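Local coordinates for protein group 1 truncated hemoglobin (Tetrahymena pyriformis, PDB 3AQ9) that binds one heme per monomer and probably carries oxygen at its iron, with a likely part in nitric oxide detoxification, at residues 66-69 with 70-73; 49-52 with 53-57; 109-112 with 113-116; 98-101 with 102-105. The protein carries 1 engineered substitution. All coordinates share one frame; numbering follows the deposited sequence.

Interaction 1 (66-69 with 70-73). With HEM (protoporphyrin IX containing Fe), chain C.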
loop_
_atom_site.group_PDB
_atom_site.type_symbol
_atom_site.label_atom_id
_atom_site.label_comp_id
_atom_site.label_asym_id
_atom_site.label_seq_id
_atom_site.Cartn_x
_atom_site.Cartn_y
_atom_site.Cartn_z
ATOM N N GLY A 66 -4.941 -7.759 -10.638
ATOM C CA GLY A 66 -4.364 -6.626 -11.417
ATOM C C GLY A 66 -2.932 -6.819 -11.892
ATOM O O GLY A 66 -2.402 -7.986 -12.006
ATOM N N LYS A 67 -2.366 -5.712 -12.360
ATOM C CA LYS A 67 -1.074 -5.674 -12.906
ATOM C C LYS A 67 0.064 -6.012 -11.946
ATOM O O LYS A 67 -0.101 -5.791 -10.796
ATOM C CB LYS A 67 -0.796 -4.213 -13.365
ATOM C CG LYS A 67 -1.668 -3.942 -14.710
ATOM C CD LYS A 67 -1.536 -2.438 -15.030
ATOM C CE LYS A 67 -2.610 -2.048 -16.148
ATOM N NZ LYS A 67 -2.150 -0.714 -16.652
ATOM N N ASN A 68 1.171 -6.505 -12.480
ATOM C CA ASN A 68 2.317 -6.675 -11.557
ATOM C C ASN A 68 2.888 -5.247 -11.206
ATOM O O ASN A 68 2.480 -4.200 -11.803
ATOM C CB ASN A 68 3.374 -7.618 -12.204
ATOM C CG ASN A 68 4.144 -7.021 -13.363
ATOM O OD1 ASN A 68 4.662 -5.914 -13.325
ATOM N ND2 ASN A 68 4.323 -7.811 -14.378
ATOM N N MET A 69 3.849 -5.172 -10.286
ATOM C CA MET A 69 4.217 -3.836 -9.818
ATOM C C MET A 69 5.099 -3.114 -10.841
ATOM O O MET A 69 5.207 -1.890 -10.730
ATOM C CB MET A 69 4.929 -3.979 -8.444
ATOM C CG MET A 69 3.960 -4.520 -7.364
ATOM S SD MET A 69 2.675 -3.233 -7.073
ATOM C CE MET A 69 1.289 -3.904 -7.967
ATOM N N THR A 70 5.675 -3.807 -11.841
ATOM C CA THR A 70 6.410 -3.087 -12.853
ATOM C C THR A 70 5.376 -2.456 -13.815
ATOM O O THR A 70 5.478 -1.268 -14.149
ATOM C CB THR A 70 7.350 -4.004 -13.648
ATOM O OG1 THR A 70 8.311 -4.493 -12.651
ATOM C CG2 THR A 70 8.044 -3.268 -14.785
ATOM N N GLU A 71 4.444 -3.308 -14.283
ATOM C CA GLU A 71 3.427 -2.831 -15.264
ATOM C C GLU A 71 2.624 -1.716 -14.599
ATOM O O GLU A 71 2.189 -0.752 -15.325
ATOM C CB GLU A 71 2.427 -3.978 -15.541
ATOM C CG GLU A 71 3.092 -5.134 -16.338
ATOM C CD GLU A 71 2.130 -6.527 -16.324
ATOM O OE1 GLU A 71 1.254 -6.822 -15.372
ATOM O OE2 GLU A 71 2.314 -7.323 -17.317
ATOM N N ALA A 72 2.259 -1.900 -13.329
ATOM C CA ALA A 72 1.347 -0.913 -12.626
ATOM C C ALA A 72 1.985 0.515 -12.637
ATOM O O ALA A 72 1.246 1.499 -12.787
ATOM C CB ALA A 72 1.093 -1.303 -11.244
ATOM N N HIS A 73 3.307 0.592 -12.594
ATOM C CA HIS A 73 3.984 1.897 -12.459
ATOM C C HIS A 73 4.822 2.222 -13.683
ATOM O O HIS A 73 5.726 3.091 -13.617
ATOM C CB HIS A 73 4.805 1.945 -11.155
ATOM C CG HIS A 73 3.942 1.617 -9.956
ATOM N ND1 HIS A 73 3.895 0.329 -9.437
ATOM C CD2 HIS A 73 3.005 2.335 -9.305
ATOM C CE1 HIS A 73 2.980 0.300 -8.447
ATOM N NE2 HIS A 73 2.569 1.536 -8.291
HETATM C CHA HEM C . -1.183 1.503 -9.507
HETATM C CHB HEM C . 1.255 5.398 -7.773
HETATM C CHC HEM C . 3.770 2.508 -4.847
HETATM C CHD HEM C . 0.331 -0.917 -5.554
HETATM C C1A HEM C . -0.733 2.794 -9.286
HETATM C C2A HEM C . -1.143 3.992 -10.036
HETATM C C3A HEM C . -0.510 5.028 -9.531
HETATM C C4A HEM C . 0.385 4.580 -8.488
HETATM C CMA HEM C . -0.572 6.522 -9.893
HETATM C CAA HEM C . -2.297 3.977 -11.117
HETATM C CBA HEM C . -2.197 4.473 -12.576
HETATM C CGA HEM C . -3.820 4.558 -12.857
HETATM O O1A HEM C . -4.452 3.462 -13.078
HETATM O O2A HEM C . -4.542 5.552 -12.461
HETATM C C1B HEM C . 2.219 4.872 -6.867
HETATM C C2B HEM C . 3.287 5.715 -6.354
HETATM C C3B HEM C . 4.044 4.882 -5.621
HETATM C C4B HEM C . 3.373 3.608 -5.652
HETATM C CMB HEM C . 3.553 7.195 -6.625
HETATM C CAB HEM C . 5.341 5.283 -4.907
HETATM C CBB HEM C . 6.311 4.400 -5.089
HETATM C C1C HEM C . 2.997 1.340 -4.729
HETATM C C2C HEM C . 3.213 0.312 -3.740
HETATM C C3C HEM C . 2.235 -0.590 -3.954
HETATM C C4C HEM C . 1.404 -0.170 -5.042
HETATM C CMC HEM C . 4.354 0.359 -2.641
HETATM C CAC HEM C . 1.905 -1.907 -3.157
HETATM C CBC HEM C . 2.799 -2.447 -2.330
HETATM C C1D HEM C . -0.354 -0.542 -6.716
HETATM C C2D HEM C . -1.419 -1.349 -7.251
HETATM C C3D HEM C . -1.840 -0.629 -8.433
HETATM C C4D HEM C . -1.002 0.524 -8.487
HETATM C CMD HEM C . -2.011 -2.684 -6.777
HETATM C CAD HEM C . -2.952 -1.026 -9.366
HETATM C CBD HEM C . -2.549 -1.935 -10.447
HETATM C CGD HEM C . -3.816 -2.359 -11.226
HETATM O O1D HEM C . -3.770 -3.353 -11.945
HETATM O O2D HEM C . -4.789 -1.496 -11.330
HETATM N NA HEM C . 0.208 3.232 -8.367
HETATM N NB HEM C . 2.205 3.513 -6.499
HETATM N NC HEM C . 1.921 1.033 -5.508
HETATM N ND HEM C . -0.102 0.665 -7.421
HETATM FE FE HEM C . 1.079 2.113 -6.978
HETATM O O HOH W 1 -0.376 2.786 -5.465
#
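Asn68 and Glu71 form a capping box at the start of helix 69-72, the element that leads His73 to the proximal side of the heme. Asn68 OD1 accepts Glu71 N at 2.8 Å in a nearly straight bond (171°), plus a weak one from Thr70 N. In return Glu71 OE1 takes Asn68 N at 2.9 Å on its anti side. Folding the Asn68 side chain between its N and carbonyl carbon (chi1 71°) brings OD1 within reach of both N-H groups and stacks the amide on the Glu71 carboxylate, the planes 12° apart. Before the box, Lys67 N bonds propionate O1D of the heme at 2.8 Å. Met69 has two jobs: its O accepts His73 ND1 at 2.9 Å, in the ring plane and on a lone pair, while its bent chain runs alongside the imidazole, SD at the ring edge and 3.6 Å from heme CHD. A serine here would probably open a gap between the helix, the imidazole edge and the porphyrin. His73 NE2 binds the iron at 2.1 Å, so the ring is held at both nitrogens; the bond at ND1 fixes its rotation and is likely to strengthen electron donation to the metal.

Interaction 2 (49-52 with 53-57). Engineered in segment 49-52: Glu50 (natural residue Gln). With HEM (protoporphyrin IX containing Fe), chain C.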
loop_
_atom_site.group_PDB
_atom_site.type_symbol
_atom_site.label_atom_id
_atom_site.label_comp_id
_atom_site.label_asym_id
_atom_site.label_seq_id
_atom_site.Cartn_x
_atom_site.Cartn_y
_atom_site.Cartn_z
ATOM N N GLN A 49 -8.314 -2.361 -6.044
ATOM C CA GLN A 49 -7.142 -3.143 -6.456
ATOM C C GLN A 49 -6.115 -3.228 -5.370
ATOM O O GLN A 49 -5.460 -4.256 -5.121
ATOM C CB GLN A 49 -6.477 -2.445 -7.698
ATOM C CG GLN A 49 -7.359 -2.549 -8.915
ATOM C CD GLN A 49 -7.627 -4.046 -9.247
ATOM O OE1 GLN A 49 -6.714 -4.780 -9.528
ATOM N NE2 GLN A 49 -8.792 -4.441 -9.228
ATOM N N GLU A 50 -5.806 -2.092 -4.765
ATOM C CA GLU A 50 -4.777 -2.075 -3.725
ATOM C C GLU A 50 -5.186 -2.827 -2.459
ATOM O O GLU A 50 -4.360 -3.500 -1.810
ATOM C CB GLU A 50 -4.435 -0.592 -3.453
ATOM C CG GLU A 50 -3.273 -0.417 -2.578
ATOM C CD GLU A 50 -2.381 0.772 -3.097
ATOM O OE1 GLU A 50 -2.863 1.721 -3.898
ATOM O OE2 GLU A 50 -1.407 0.920 -2.406
ATOM N N THR A 51 -6.449 -2.746 -2.110
ATOM C CA THR A 51 -6.935 -3.613 -0.989
ATOM C C THR A 51 -6.710 -5.097 -1.410
ATOM O O THR A 51 -6.180 -5.891 -0.607
ATOM C CB THR A 51 -8.402 -3.407 -0.711
ATOM O OG1 THR A 51 -8.629 -2.012 -0.335
ATOM C CG2 THR A 51 -8.892 -4.315 0.472
ATOM N N ASP A 52 -7.079 -5.459 -2.638
ATOM C CA ASP A 52 -6.848 -6.905 -3.010
ATOM C C ASP A 52 -5.345 -7.201 -2.987
ATOM O O ASP A 52 -4.945 -8.311 -2.606
ATOM C CB ASP A 52 -7.309 -7.159 -4.459
ATOM C CG ASP A 52 -8.846 -7.148 -4.606
ATOM O OD1 ASP A 52 -9.345 -7.082 -5.760
ATOM O OD2 ASP A 52 -9.593 -7.288 -3.602
ATOM N N PHE A 53 -4.537 -6.281 -3.472
ATOM C CA PHE A 53 -3.090 -6.552 -3.559
ATOM C C PHE A 53 -2.443 -6.703 -2.164
ATOM O O PHE A 53 -1.750 -7.681 -1.876
ATOM C CB PHE A 53 -2.345 -5.403 -4.286
ATOM C CG PHE A 53 -0.923 -5.759 -4.562
ATOM C CD1 PHE A 53 -0.660 -6.744 -5.484
ATOM C CD2 PHE A 53 0.147 -5.035 -3.952
ATOM C CE1 PHE A 53 0.701 -7.094 -5.827
ATOM C CE2 PHE A 53 1.467 -5.382 -4.252
ATOM C CZ PHE A 53 1.768 -6.406 -5.208
ATOM N N LEU A 54 -2.703 -5.746 -1.263
ATOM C CA LEU A 54 -2.126 -5.850 0.062
ATOM C C LEU A 54 -2.720 -7.012 0.835
ATOM O O LEU A 54 -2.001 -7.625 1.624
ATOM C CB LEU A 54 -2.285 -4.543 0.872
ATOM C CG LEU A 54 -1.546 -3.355 0.222
ATOM C CD1 LEU A 54 -1.986 -2.055 1.129
ATOM C CD2 LEU A 54 -0.019 -3.565 0.149
ATOM N N THR A 55 -3.999 -7.349 0.646
ATOM C CA THR A 55 -4.578 -8.516 1.330
ATOM C C THR A 55 -3.809 -9.732 0.902
ATOM O O THR A 55 -3.484 -10.573 1.707
ATOM C CB THR A 55 -6.026 -8.653 0.905
ATOM O OG1 THR A 55 -6.727 -7.462 1.474
ATOM C CG2 THR A 55 -6.706 -9.879 1.524
ATOM N N MET A 56 -3.607 -9.836 -0.422
ATOM C CA MET A 56 -2.847 -11.046 -0.908
ATOM C C MET A 56 -1.409 -11.004 -0.331
ATOM O O MET A 56 -0.879 -12.017 0.187
ATOM C CB MET A 56 -2.794 -10.932 -2.455
ATOM C CG MET A 56 -1.937 -12.129 -3.113
ATOM S SD MET A 56 -0.180 -11.608 -3.173
ATOM C CE MET A 56 -0.309 -10.239 -4.416
ATOM N N LEU A 57 -0.748 -9.872 -0.372
ATOM C CA LEU A 57 0.696 -9.855 -0.046
ATOM C C LEU A 57 0.905 -10.202 1.448
ATOM O O LEU A 57 1.938 -10.807 1.828
ATOM C CB LEU A 57 1.227 -8.421 -0.270
ATOM C CG LEU A 57 2.527 -8.116 -0.852
ATOM C CD1 LEU A 57 2.813 -9.106 -2.154
ATOM C CD2 LEU A 57 2.621 -6.718 -1.254
HETATM C CHA HEM C . -1.183 1.503 -9.507
HETATM C CHB HEM C . 1.255 5.398 -7.773
HETATM C CHC HEM C . 3.770 2.508 -4.847
HETATM C CHD HEM C . 0.331 -0.917 -5.554
HETATM C C1A HEM C . -0.733 2.794 -9.286
HETATM C C2A HEM C . -1.143 3.992 -10.036
HETATM C C3A HEM C . -0.510 5.028 -9.531
HETATM C C4A HEM C . 0.385 4.580 -8.488
HETATM C CMA HEM C . -0.572 6.522 -9.893
HETATM C CAA HEM C . -2.297 3.977 -11.117
HETATM C CBA HEM C . -2.197 4.473 -12.576
HETATM C CGA HEM C . -3.820 4.558 -12.857
HETATM O O1A HEM C . -4.452 3.462 -13.078
HETATM O O2A HEM C . -4.542 5.552 -12.461
HETATM C C1B HEM C . 2.219 4.872 -6.867
HETATM C C2B HEM C . 3.287 5.715 -6.354
HETATM C C3B HEM C . 4.044 4.882 -5.621
HETATM C C4B HEM C . 3.373 3.608 -5.652
HETATM C CMB HEM C . 3.553 7.195 -6.625
HETATM C CAB HEM C . 5.341 5.283 -4.907
HETATM C CBB HEM C . 6.311 4.400 -5.089
HETATM C C1C HEM C . 2.997 1.340 -4.729
HETATM C C2C HEM C . 3.213 0.312 -3.740
HETATM C C3C HEM C . 2.235 -0.590 -3.954
HETATM C C4C HEM C . 1.404 -0.170 -5.042
HETATM C CMC HEM C . 4.354 0.359 -2.641
HETATM C CAC HEM C . 1.905 -1.907 -3.157
HETATM C CBC HEM C . 2.799 -2.447 -2.330
HETATM C C1D HEM C . -0.354 -0.542 -6.716
HETATM C C2D HEM C . -1.419 -1.349 -7.251
HETATM C C3D HEM C . -1.840 -0.629 -8.433
HETATM C C4D HEM C . -1.002 0.524 -8.487
HETATM C CMD HEM C . -2.011 -2.684 -6.777
HETATM C CAD HEM C . -2.952 -1.026 -9.366
HETATM C CBD HEM C . -2.549 -1.935 -10.447
HETATM C CGD HEM C . -3.816 -2.359 -11.226
HETATM O O1D HEM C . -3.770 -3.353 -11.945
HETATM O O2D HEM C . -4.789 -1.496 -11.330
HETATM N NA HEM C . 0.208 3.232 -8.367
HETATM N NB HEM C . 2.205 3.513 -6.499
HETATM N NC HEM C . 1.921 1.033 -5.508
HETATM N ND HEM C . -0.102 0.665 -7.421
HETATM FE FE HEM C . 1.079 2.113 -6.978
HETATM O O HOH W 1 -0.376 2.786 -5.465
#
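Thr51 and Thr55, one turn apart, lie obliquely across each other, with Thr55 OG1 turned back onto Thr51 O at 2.7 Å. Setting OG1 beside its own backbone N (chi1 -67°) makes this possible, and the carbonyl is gripped twice: OG1 and Thr55 N reach it from opposite faces of its plane. Thr51 OG1 likewise bonds Thr47 O, one turn back. The heme side of the helix is different. Glu50, an engineered residue where the natural protein has Gln, has CG anti to its backbone N (chi1 -171°) and a chain bent beyond it, so that OE1 accepts from water 1 at 3.1 Å; Gln46 NE2 is a second donor to this oxygen. Water 1 is a ligand of the iron, 2.2 Å from FE, opposite His73, which places helix 43-57 on the distal side in this 2/2 globin fold. Phe53 turns its ring edge to the vinyl carbon CBC of the heme, with CE2 3.7 Å from CAC, and packs edge-to-face with Tyr64. Leu54 comes at the same vinyl group with CD2, 3.9 Å from CBC, while its CB and CG lie close to Glu50 O. Gln49 CG passes 3.7 Å from propionate oxygen O2D.

Interaction 3 (109-112 with 113-116)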
loop_
_atom_site.group_PDB
_atom_site.type_symbol
_atom_site.label_atom_id
_atom_site.label_comp_id
_atom_site.label_asym_id
_atom_site.label_seq_id
_atom_site.Cartn_x
_atom_site.Cartn_y
_atom_site.Cartn_z
ATOM N N LYS A 109 8.217 -4.839 5.908
ATOM C CA LYS A 109 9.369 -5.678 5.369
ATOM C C LYS A 109 8.889 -6.502 4.173
ATOM O O LYS A 109 9.675 -6.679 3.207
ATOM C CB LYS A 109 9.916 -6.636 6.420
ATOM C CG LYS A 109 10.800 -5.923 7.435
ATOM C CD LYS A 109 11.394 -6.930 8.503
ATOM C CE LYS A 109 11.820 -8.267 7.861
ATOM N NZ LYS A 109 12.569 -9.058 8.947
ATOM N N VAL A 110 7.623 -6.963 4.183
ATOM C CA VAL A 110 7.108 -7.686 2.977
ATOM C C VAL A 110 6.989 -6.705 1.825
ATOM O O VAL A 110 7.491 -6.925 0.741
ATOM C CB VAL A 110 5.727 -8.366 3.260
ATOM C CG1 VAL A 110 5.105 -8.848 1.927
ATOM C CG2 VAL A 110 5.941 -9.578 4.293
ATOM N N ILE A 111 6.343 -5.575 2.086
ATOM C CA ILE A 111 6.054 -4.619 0.958
ATOM C C ILE A 111 7.329 -4.020 0.431
ATOM O O ILE A 111 7.454 -3.766 -0.797
ATOM C CB ILE A 111 5.162 -3.530 1.518
ATOM C CG1 ILE A 111 3.843 -4.186 1.892
ATOM C CG2 ILE A 111 4.907 -2.317 0.458
ATOM C CD1 ILE A 111 2.916 -3.319 2.808
ATOM N N GLU A 112 8.356 -3.915 1.288
ATOM C CA GLU A 112 9.626 -3.275 0.846
ATOM C C GLU A 112 10.244 -4.075 -0.363
ATOM O O GLU A 112 10.929 -3.495 -1.230
ATOM C CB GLU A 112 10.615 -3.270 2.058
ATOM C CG GLU A 112 12.023 -3.025 1.724
ATOM C CD GLU A 112 12.230 -1.536 1.143
ATOM O OE1 GLU A 112 13.251 -1.367 0.372
ATOM O OE2 GLU A 112 11.460 -0.651 1.549
ATOM N N HIS A 113 9.996 -5.396 -0.435
ATOM C CA HIS A 113 10.631 -6.190 -1.542
ATOM C C HIS A 113 10.078 -5.699 -2.923
ATOM O O HIS A 113 10.745 -6.038 -3.941
ATOM C CB HIS A 113 10.269 -7.661 -1.295
ATOM C CG HIS A 113 11.086 -8.269 -0.210
ATOM N ND1 HIS A 113 10.631 -8.527 1.087
ATOM C CD2 HIS A 113 12.387 -8.611 -0.240
ATOM C CE1 HIS A 113 11.644 -9.082 1.795
ATOM N NE2 HIS A 113 12.720 -9.130 1.004
ATOM N N THR A 114 8.969 -4.947 -2.950
ATOM C CA THR A 114 8.431 -4.527 -4.271
ATOM C C THR A 114 9.160 -3.297 -4.778
ATOM O O THR A 114 8.927 -2.893 -5.951
ATOM C CB THR A 114 6.955 -4.189 -4.238
ATOM O OG1 THR A 114 6.680 -3.077 -3.323
ATOM C CG2 THR A 114 6.089 -5.396 -3.788
ATOM N N ARG A 115 10.029 -2.694 -3.939
ATOM C CA ARG A 115 10.638 -1.377 -4.357
ATOM C C ARG A 115 11.350 -1.526 -5.740
ATOM O O ARG A 115 11.143 -0.697 -6.659
ATOM C CB ARG A 115 11.606 -0.907 -3.298
ATOM C CG ARG A 115 12.230 0.528 -3.671
ATOM C CD ARG A 115 13.382 0.880 -2.640
ATOM N NE ARG A 115 12.923 0.944 -1.219
ATOM C CZ ARG A 115 12.643 2.079 -0.559
ATOM N NH1 ARG A 115 12.678 3.318 -1.152
ATOM N NH2 ARG A 115 12.270 1.999 0.711
ATOM N N LYS A 116 12.178 -2.552 -5.885
ATOM C CA LYS A 116 12.962 -2.646 -7.130
ATOM C C LYS A 116 12.067 -2.917 -8.321
ATOM O O LYS A 116 12.526 -2.691 -9.488
ATOM C CB LYS A 116 14.027 -3.721 -7.050
ATOM C CG LYS A 116 13.405 -5.145 -6.884
ATOM C CD LYS A 116 14.556 -6.206 -6.900
ATOM C CE LYS A 116 13.892 -7.653 -6.827
ATOM N NZ LYS A 116 15.029 -8.590 -7.025
#
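The Arg115 guanidinium presents its NE edge to the Glu112 carboxylate, whose CD lies in the guanidinium plane, and the two flat groups are turned 37° against each other. The grip is side-on: NE reaches Glu112 OE1 at 2.8 Å and NH2 reaches OE2 at 2.9 Å. Both oxygens are met on the syn side, OE2 on its lone pair and OE1 with the donor somewhat out of plane. The Glu112 chain bends at chi2 (65°), which brings the carboxylate alongside an arginine three residues on. Phe83 of helix 80-96 touches both side chains, and NH1 pairs with Asp84 there. Next to the salt bridge the backbone makes a type I turn from Glu112 to Arg115, closed by Arg115 N to Glu112 O at 3.0 Å, where helix 101-112 gives way to helix 115-118. Thr114 lies in the break. Its OG1, placed between its own N and carbonyl carbon (chi1 61°), donates to Ile111 O at 2.7 Å, and Thr114 N gives that oxygen a second bond at 2.9 Å. Ile111 O is thus gripped twice, and with NE and NH2 both bonded to Glu112 and NH1 paired with Asp84, the guanidinium is probably held from turning.

Interaction 4 (98-101 with 102-105)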
loop_
_atom_site.group_PDB
_atom_site.type_symbol
_atom_site.label_atom_id
_atom_site.label_comp_id
_atom_site.label_asym_id
_atom_site.label_seq_id
_atom_site.Cartn_x
_atom_site.Cartn_y
_atom_site.Cartn_z
ATOM N N GLY A 98 -4.067 1.505 15.420
ATOM C CA GLY A 98 -3.817 0.759 16.674
ATOM C C GLY A 98 -2.968 -0.473 16.492
ATOM O O GLY A 98 -2.853 -1.267 17.411
ATOM N N VAL A 99 -2.371 -0.654 15.304
ATOM C CA VAL A 99 -1.473 -1.837 15.066
ATOM C C VAL A 99 -0.128 -1.606 15.811
ATOM O O VAL A 99 0.380 -0.472 15.897
ATOM C CB VAL A 99 -1.188 -1.988 13.541
ATOM C CG1 VAL A 99 -0.288 -3.254 13.319
ATOM C CG2 VAL A 99 -2.508 -2.188 12.813
ATOM N N THR A 100 0.433 -2.677 16.388
ATOM C CA THR A 100 1.718 -2.540 17.169
ATOM C C THR A 100 2.916 -2.257 16.214
ATOM O O THR A 100 2.851 -2.656 15.020
ATOM C CB THR A 100 2.071 -3.819 17.941
ATOM O OG1 THR A 100 2.250 -4.905 17.022
ATOM C CG2 THR A 100 0.950 -4.176 18.987
ATOM N N ASP A 101 3.965 -1.594 16.723
ATOM C CA ASP A 101 5.152 -1.379 15.876
ATOM C C ASP A 101 5.677 -2.696 15.267
ATOM O O ASP A 101 6.091 -2.720 14.089
ATOM C CB ASP A 101 6.271 -0.688 16.621
ATOM C CG ASP A 101 5.914 0.732 17.060
ATOM O OD1 ASP A 101 5.090 1.429 16.414
ATOM O OD2 ASP A 101 6.479 1.136 18.095
ATOM N N ALA A 102 5.599 -3.782 16.048
ATOM C CA ALA A 102 6.213 -5.059 15.562
ATOM C C ALA A 102 5.493 -5.550 14.322
ATOM O O ALA A 102 6.149 -5.972 13.333
ATOM C CB ALA A 102 6.244 -6.155 16.628
ATOM N N VAL A 103 4.147 -5.444 14.314
ATOM C CA VAL A 103 3.375 -5.909 13.174
ATOM C C VAL A 103 3.523 -4.940 12.001
ATOM O O VAL A 103 3.637 -5.350 10.823
ATOM C CB VAL A 103 1.870 -6.146 13.595
ATOM C CG1 VAL A 103 0.996 -6.381 12.320
ATOM C CG2 VAL A 103 1.897 -7.358 14.603
ATOM N N ILE A 104 3.575 -3.638 12.295
ATOM C CA ILE A 104 3.784 -2.706 11.213
ATOM C C ILE A 104 5.113 -3.036 10.537
ATOM O O ILE A 104 5.231 -3.000 9.306
ATOM C CB ILE A 104 3.831 -1.262 11.709
ATOM C CG1 ILE A 104 2.386 -0.875 12.238
ATOM C CG2 ILE A 104 4.218 -0.311 10.547
ATOM C CD1 ILE A 104 2.475 0.420 12.986
ATOM N N ASN A 105 6.110 -3.377 11.332
ATOM C CA ASN A 105 7.444 -3.641 10.697
ATOM C C ASN A 105 7.413 -4.900 9.839
ATOM O O ASN A 105 8.040 -4.935 8.773
ATOM C CB ASN A 105 8.510 -3.788 11.794
ATOM C CG ASN A 105 8.802 -2.436 12.496
ATOM O OD1 ASN A 105 8.499 -1.328 11.929
ATOM N ND2 ASN A 105 9.395 -2.501 13.732
#
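With chi1 near 61°, Thr100 holds OG1 between its own backbone N and carbonyl carbon, pointed at Val103 N, while Val99 sets CG1 opposite its N (chi1 -178°) and so lays that methyl against Val103 and Ile104. The bond from Val103 N to Thr100 OG1 is long, at 3.3 Å, and weak; it is the capping bond of Thr100, the N-cap of helix 101-112. Thr100 O does the firmer work, accepting Ile104 N at 3.0 Å almost in line with its C=O bond; Val103 N adds a weak bond to it. Val99 CG1 against Ile104 CG1, at 3.7 Å, brackets the cap as a hydrophobic staple. Val99 and Val103 meet at about a right angle, CG1 to CG1 at 3.5 Å. This is the corner between the last two long helices of the globin fold: helix 80-96 finishes in a Schellman motif at Gly98, whose positive phi turns the chain, and within three residues the next helix is capped. Ile104 is the buried member. Its CG1 rests 3.3 Å from Thr100 O, while its side chain also packs on Ala91 and Leu94 of helix 80-96. Cutting Ile104 back to an alanine would probably leave Val99 CG1 without its staple partner and open a gap against Ala91 and Leu94. Val99 and Val103 also touch Leu11 of helix 7-11. Further along, Asn105 N bonds Asp101 O at 2.8 Å, continuing the helical pattern.

How the interactions relate
Interactions 1 and 2 lie on the two sides of the heme, one proximal through His73, the other distal through water 1, and they meet where Met69 CG packs on Phe53 CZ, 3.6 Å away. Interaction 3 touches both: Leu54 CD2 lies 4.0 Å from Ile111 CD1, and Thr114 touches Met69. These three are partly buried, whereas interaction 4 is a surface contact, its centre about 27 Å from that of interaction 1. It shares helix 101-112 with interaction 3, one at its start, the other in its later part. Both 66-73 and 98-105 cap a helix start, by an Asn-Glu box near the heme but a threonine and aliphatic packing at the far corner; only 109-116 has a salt bridge between its own two segments.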